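Local coordinates for protein transcriptional regulator, LysR family (Eggerthella lenta, PDB 4PZJ) that probably binds regulatory DNA and controls transcription as a LysR-family regulator, of which this chain is the N-terminal helix-turn-helix DNA-binding part, at residues 18-21 against 22-26; 27-30 against 31-35. One frame throughout, in Å; residues are numbered along the deposited sequence.

Contacts 1 and 2 follow one another along the chain without a break, and their centres lie about 8 Å apart. Contact 1 (18-21 with 22-26) runs along helix 18-25 to its end, and contact 2 (27-30 with 31-35) takes in the turn and the first part of helix 29-43. Together they cover the first helix, the turn and the start of the second helix of the helix-turn-helix in this LysR-family domain. The two helices pack directly: the CA of Ala-22 lies 3.5 Å from CG2 of Val-32, while CD2 of Tyr-18 approaches OG of Ser-33. In this family the second helix of the motif is generally the one that reads the DNA, so this packing probably sets its orientation.

Contact 1: 18-21 against 22-26; sequences YTRA and AEELN
Glu-24 reaches back one helical turn to Arg-20, and its side chain can be followed outward from the backbone. Its CB sits 3.5 Å from the carbonyl O of Ala-21, against the preceding turn. CG stands anti to the backbone N (chi1 -176°) and the chain stays extended beyond it, which carries the carboxylate out to the guanidinium. There OE2 accepts from NH1 of Arg-20 at 2.9 Å through its anti lone pair; the hydrogen bond within this salt bridge is bent, 141° at the hydrogen. The two planes are turned 42° apart, and Arg-20 gets there by folding at chi2. OE1 has a separate partner, Arg-14, so one carboxylate serves two arginines whose guanidinium groups come close together. With an alanine at Glu-24, Arg-20 and Arg-14 would both probably lose their shared carboxylate, and the Arg-20 guanidinium would be freer to turn.

This is helix 18-25, the first helix of the helix-turn-helix, and i to i+4 backbone bonds join its turns, among them Leu-25 N to Ala-21 O at 2.8 Å. Alanine suits the inward positions: Ala-21 meets Thr-11 of helix 3-11, and Ala-22 lets Val-32 of helix 29-43 come close. Leu-25 lays CG 3.4 Å from the O of Ala-21 and touches Glu-7 and Thr-8. At Asn-26 the backbone turns to positive phi, closing the helix in a Schellman motif.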
ATOM      1  N   TYR A  18     -15.469  -4.291  12.248  1.00 22.28           N
ATOM      2  CA  TYR A  18     -15.003  -3.151  13.058  1.00 21.87           C
ATOM      3  C   TYR A  18     -15.356  -3.176  14.543  1.00 25.74           C
ATOM      4  O   TYR A  18     -14.511  -2.775  15.364  1.00 24.24           O
ATOM      5  CB  TYR A  18     -15.576  -1.848  12.495  1.00 22.37           C
ATOM      6  CG  TYR A  18     -14.835  -1.210  11.356  1.00 23.74           C
ATOM      7  CD1 TYR A  18     -14.681  -1.851  10.122  1.00 24.23           C
ATOM      8  CD2 TYR A  18     -14.322   0.099  11.463  1.00 24.93           C
ATOM      9  CE1 TYR A  18     -13.992  -1.248   9.071  1.00 23.47           C
ATOM     10  CE2 TYR A  18     -13.642   0.693  10.417  1.00 23.63           C
ATOM     11  CZ  TYR A  18     -13.507   0.027   9.193  1.00 23.95           C
ATOM     12  OH  TYR A  18     -12.875   0.594   8.132  1.00 28.19           O
ATOM     13  N   THR A  19     -16.589  -3.540  14.911  1.00 24.55           N
ATOM     14  CA  THR A  19     -16.974  -3.538  16.352  1.00 24.12           C
ATOM     15  C   THR A  19     -16.129  -4.560  17.094  1.00 24.92           C
ATOM     16  O   THR A  19     -15.748  -4.324  18.220  1.00 25.19           O
ATOM     17  CB  THR A  19     -18.457  -3.755  16.616  1.00 27.08           C
ATOM     18  OG1 THR A  19     -18.918  -4.924  15.931  1.00 26.05           O
ATOM     19  CG2 THR A  19     -19.254  -2.562  16.139  1.00 26.87           C
ATOM     20  N   ARG A  20     -15.826  -5.664  16.451  1.00 25.27           N
ATOM     21  CA  ARG A  20     -14.977  -6.700  17.036  1.00 27.95           C
ATOM     22  C   ARG A  20     -13.545  -6.191  17.258  1.00 26.98           C
ATOM     23  O   ARG A  20     -12.933  -6.445  18.300  1.00 28.01           O
ATOM     24  CB  ARG A  20     -15.030  -7.887  16.107  1.00 29.04           C
ATOM     25  CG  ARG A  20     -14.130  -9.038  16.435  1.00 31.33           C
ATOM     26  CD  ARG A  20     -14.481  -9.943  17.597  1.00 33.59           C
ATOM     27  NE  ARG A  20     -13.449 -10.968  17.481  1.00 34.56           N
ATOM     28  CZ  ARG A  20     -12.188 -10.831  17.909  1.00 36.99           C
ATOM     29  NH1 ARG A  20     -11.823  -9.743  18.579  1.00 37.05           N
ATOM     30  NH2 ARG A  20     -11.274 -11.788  17.674  1.00 32.29           N
ATOM     31  N   ALA A  21     -13.009  -5.469  16.282  1.00 26.13           N
ATOM     32  CA  ALA A  21     -11.671  -4.864  16.386  1.00 25.26           C
ATOM     33  C   ALA A  21     -11.673  -3.915  17.561  1.00 23.93           C
ATOM     34  O   ALA A  21     -10.707  -3.836  18.349  1.00 23.33           O
ATOM     35  CB  ALA A  21     -11.343  -4.076  15.121  1.00 22.68           C
ATOM     36  N   ALA A  22     -12.719  -3.092  17.645  1.00 23.51           N
ATOM     37  CA  ALA A  22     -12.794  -2.143  18.767  1.00 26.24           C
ATOM     38  C   ALA A  22     -12.763  -2.854  20.116  1.00 26.94           C
ATOM     39  O   ALA A  22     -12.045  -2.426  21.006  1.00 26.96           O
ATOM     40  CB  ALA A  22     -14.046  -1.302  18.652  1.00 25.05           C
ATOM     41  N   GLU A  23     -13.517  -3.939  20.263  1.00 26.21           N
ATOM     42  CA  GLU A  23     -13.559  -4.670  21.542  1.00 30.07           C
ATOM     43  C   GLU A  23     -12.173  -5.160  21.837  1.00 29.08           C
ATOM     44  O   GLU A  23     -11.678  -5.068  22.973  1.00 26.72           O
ATOM     45  CB  GLU A  23     -14.471  -5.902  21.469  1.00 34.91           C
ATOM     46  CG  GLU A  23     -15.952  -5.676  21.259  1.00 46.02           C
ATOM     47  CD  GLU A  23     -16.693  -5.167  22.496  1.00 62.82           C
ATOM     48  OE1 GLU A  23     -16.052  -4.686  23.472  1.00 70.72           O
ATOM     49  OE2 GLU A  23     -17.948  -5.255  22.477  1.00 67.09           O
ATOM     50  N   GLU A  24     -11.500  -5.642  20.808  1.00 26.17           N
ATOM     51  CA  GLU A  24     -10.155  -6.235  20.985  1.00 27.15           C
ATOM     52  C   GLU A  24      -9.157  -5.179  21.379  1.00 28.36           C
ATOM     53  O   GLU A  24      -8.319  -5.396  22.242  1.00 29.44           O
ATOM     54  CB  GLU A  24      -9.702  -6.911  19.709  1.00 29.42           C
ATOM     55  CG  GLU A  24      -8.385  -7.625  19.809  1.00 28.48           C
ATOM     56  CD  GLU A  24      -8.075  -8.471  18.588  1.00 26.54           C
ATOM     57  OE1 GLU A  24      -6.956  -8.347  18.050  1.00 25.12           O
ATOM     58  OE2 GLU A  24      -8.985  -9.231  18.183  1.00 29.49           O
ATOM     59  N   LEU A  25      -9.292  -3.996  20.790  1.00 25.49           N
ATOM     60  CA  LEU A  25      -8.372  -2.883  21.063  1.00 27.11           C
ATOM     61  C   LEU A  25      -8.729  -2.093  22.315  1.00 28.02           C
ATOM     62  O   LEU A  25      -7.964  -1.219  22.726  1.00 27.14           O
ATOM     63  CB  LEU A  25      -8.358  -1.939  19.866  1.00 26.86           C
ATOM     64  CG  LEU A  25      -7.618  -2.482  18.642  1.00 25.54           C
ATOM     65  CD1 LEU A  25      -8.043  -1.720  17.402  1.00 24.82           C
ATOM     66  CD2 LEU A  25      -6.109  -2.467  18.768  1.00 27.09           C
ATOM     67  N   ASN A  26      -9.883  -2.375  22.895  1.00 27.18           N
ATOM     68  CA  ASN A  26     -10.386  -1.665  24.080  1.00 29.23           C
ATOM     69  C   ASN A  26     -10.563  -0.181  23.809  1.00 29.91           C
ATOM     70  O   ASN A  26     -10.221   0.685  24.636  1.00 30.89           O
ATOM     71  CB  ASN A  26      -9.485  -1.905  25.273  1.00 32.66           C
ATOM     72  CG  ASN A  26      -9.445  -3.359  25.662  1.00 40.05           C
ATOM     73  OD1 ASN A  26     -10.485  -4.015  25.743  1.00 45.53           O
ATOM     74  ND2 ASN A  26      -8.250  -3.878  25.904  1.00 45.31           N
TER

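Contact 2: 27-30 against 31-35; sequences ITQP and AVSQH
The carbonyl O of Gln-29 takes the N-H of Ser-33 at 2.9 Å as the first turn of helix 29-43 forms. The side chains of the same two residues form a second link, in which NE2 of Gln-29 donates to OG of Ser-33 at 3.0 Å, with 148° at the hydrogen. The glutamine chain leaves the backbone anti to N (chi1 164°) and then bends at chi2, bringing its amide back alongside the helix with the serine oxygen close to the amide plane. A short hydroxyl suits Ser-33, for it can receive this amide while its side chain also touches Tyr-18 of helix 18-25.

Thr-28 is the N-cap. Its OG1 accepts from Ala-31 N at 3.2 Å, and its carbonyl O takes the N-H of Val-32, so two of the first N-H groups of the helix find partners. Proline fits the first turn at Pro-30, where the N-H it lacks would have had no earlier turn to bond to; its own O accepts from Gln-34 N at 2.9 Å.

Ile-27, just before the N-cap, lays its side chain against the first turns of the helix. CG1 lies 3.8 Å from CG2 of Val-32, the two side chains crossing at about a right angle, while CD1 meets CB of Ala-31 at 3.9 Å and CE1 of His-35 at 3.8 Å. The imidazole is held by Thr-8, hydrogen-bonded to its ND1, and makes an edge-to-face contact with Phe-4. Here the capped helix start, following a short turn after helix 18-25, opens the second helix of the helix-turn-helix, which in this family is probably the one that recognises DNA.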
ATOM      1  N   ILE A  27     -11.089   0.120  22.623  1.00 24.17           N
ATOM      2  CA  ILE A  27     -11.407   1.481  22.251  1.00 26.27           C
ATOM      3  C   ILE A  27     -12.777   1.399  21.595  1.00 26.69           C
ATOM      4  O   ILE A  27     -13.269   0.325  21.374  1.00 28.13           O
ATOM      5  CB  ILE A  27     -10.356   2.149  21.356  1.00 25.28           C
ATOM      6  CG1 ILE A  27     -10.269   1.516  19.957  1.00 23.46           C
ATOM      7  CG2 ILE A  27      -9.005   2.219  22.069  1.00 25.54           C
ATOM      8  CD1 ILE A  27      -9.236   2.149  19.055  1.00 23.37           C
ATOM      9  N   THR A  28     -13.379   2.543  21.295  1.00 26.54           N
ATOM     10  CA  THR A  28     -14.709   2.551  20.762  1.00 24.86           C
ATOM     11  C   THR A  28     -14.655   2.318  19.248  1.00 20.53           C
ATOM     12  O   THR A  28     -13.639   2.541  18.623  1.00 22.80           O
ATOM     13  CB  THR A  28     -15.394   3.904  21.024  1.00 23.89           C
ATOM     14  OG1 THR A  28     -14.685   4.915  20.339  1.00 27.79           O
ATOM     15  CG2 THR A  28     -15.434   4.244  22.537  1.00 29.70           C
ATOM     16  N   GLN A  29     -15.763   1.875  18.656  1.00 22.61           N
ATOM     17  CA  GLN A  29     -15.758   1.742  17.225  1.00 21.91           C
ATOM     18  C   GLN A  29     -15.484   3.065  16.491  1.00 20.09           C
ATOM     19  O   GLN A  29     -14.714   3.133  15.546  1.00 21.92           O
ATOM     20  CB  GLN A  29     -17.038   1.032  16.784  1.00 21.44           C
ATOM     21  CG  GLN A  29     -17.385   1.142  15.312  1.00 22.90           C
ATOM     22  CD  GLN A  29     -18.085   2.481  14.958  1.00 21.81           C
ATOM     23  OE1 GLN A  29     -19.050   2.844  15.591  1.00 23.19           O
ATOM     24  NE2 GLN A  29     -17.654   3.120  13.886  1.00 23.68           N
ATOM     25  N   PRO A  30     -16.143   4.179  16.897  1.00 21.03           N
ATOM     26  CA  PRO A  30     -15.762   5.363  16.191  1.00 22.53           C
ATOM     27  C   PRO A  30     -14.272   5.700  16.236  1.00 23.12           C
ATOM     28  O   PRO A  30     -13.754   6.244  15.273  1.00 23.15           O
ATOM     29  CB  PRO A  30     -16.655   6.442  16.821  1.00 24.47           C
ATOM     30  CG  PRO A  30     -17.801   5.720  17.337  1.00 22.80           C
ATOM     31  CD  PRO A  30     -17.282   4.371  17.783  1.00 23.53           C
ATOM     32  N   ALA A  31     -13.566   5.344  17.327  1.00 23.06           N
ATOM     33  CA  ALA A  31     -12.130   5.532  17.394  1.00 25.64           C
ATOM     34  C   ALA A  31     -11.391   4.694  16.359  1.00 22.05           C
ATOM     35  O   ALA A  31     -10.507   5.200  15.684  1.00 23.81           O
ATOM     36  CB  ALA A  31     -11.613   5.197  18.779  1.00 25.71           C
ATOM     37  N   VAL A  32     -11.796   3.419  16.232  1.00 22.58           N
ATOM     38  CA  VAL A  32     -11.272   2.523  15.232  1.00 22.33           C
ATOM     39  C   VAL A  32     -11.482   3.144  13.836  1.00 20.27           C
ATOM     40  O   VAL A  32     -10.571   3.262  13.027  1.00 20.20           O
ATOM     41  CB  VAL A  32     -11.975   1.126  15.310  1.00 24.80           C
ATOM     42  CG1 VAL A  32     -11.678   0.327  14.067  1.00 24.93           C
ATOM     43  CG2 VAL A  32     -11.589   0.310  16.549  1.00 25.24           C
ATOM     44  N   SER A  33     -12.707   3.563  13.562  1.00 24.07           N
ATOM     45  CA  SER A  33     -13.030   4.142  12.265  1.00 22.22           C
ATOM     46  C   SER A  33     -12.275   5.441  11.966  1.00 24.07           C
ATOM     47  O   SER A  33     -11.845   5.639  10.859  1.00 23.55           O
ATOM     48  CB  SER A  33     -14.537   4.362  12.157  1.00 23.50           C
ATOM     49  OG  SER A  33     -15.280   3.178  12.115  1.00 22.70           O
ATOM     50  N   GLN A  34     -12.019   6.287  12.986  1.00 22.84           N
ATOM     51  CA  GLN A  34     -11.213   7.487  12.815  1.00 26.11           C
ATOM     52  C   GLN A  34      -9.739   7.180  12.473  1.00 23.03           C
ATOM     53  O   GLN A  34      -9.128   7.851  11.651  1.00 24.61           O
ATOM     54  CB  GLN A  34     -11.333   8.374  14.075  1.00 28.59           C
ATOM     55  CG  GLN A  34     -12.733   8.987  14.224  1.00 35.86           C
ATOM     56  CD  GLN A  34     -13.099   9.415  15.665  1.00 46.10           C
ATOM     57  OE1 GLN A  34     -12.336   9.169  16.609  1.00 53.99           O
ATOM     58  NE2 GLN A  34     -14.282  10.049  15.834  1.00 48.83           N
ATOM     59  N   HIS A  35      -9.153   6.139  13.079  1.00 21.65           N
ATOM     60  CA  HIS A  35      -7.825   5.760  12.724  1.00 23.11           C
ATOM     61  C   HIS A  35      -7.727   5.365  11.255  1.00 19.80           C
ATOM     62  O   HIS A  35      -6.838   5.780  10.551  1.00 20.43           O
ATOM     63  CB  HIS A  35      -7.348   4.567  13.525  1.00 23.92           C
ATOM     64  CG  HIS A  35      -7.145   4.837  14.994  1.00 27.13           C
ATOM     65  ND1 HIS A  35      -7.002   3.828  15.923  1.00 28.68           N
ATOM     66  CD2 HIS A  35      -7.064   5.996  15.680  1.00 31.55           C
ATOM     67  CE1 HIS A  35      -6.836   4.361  17.127  1.00 33.48           C
ATOM     68  NE2 HIS A  35      -6.872   5.677  17.004  1.00 30.66           N
TER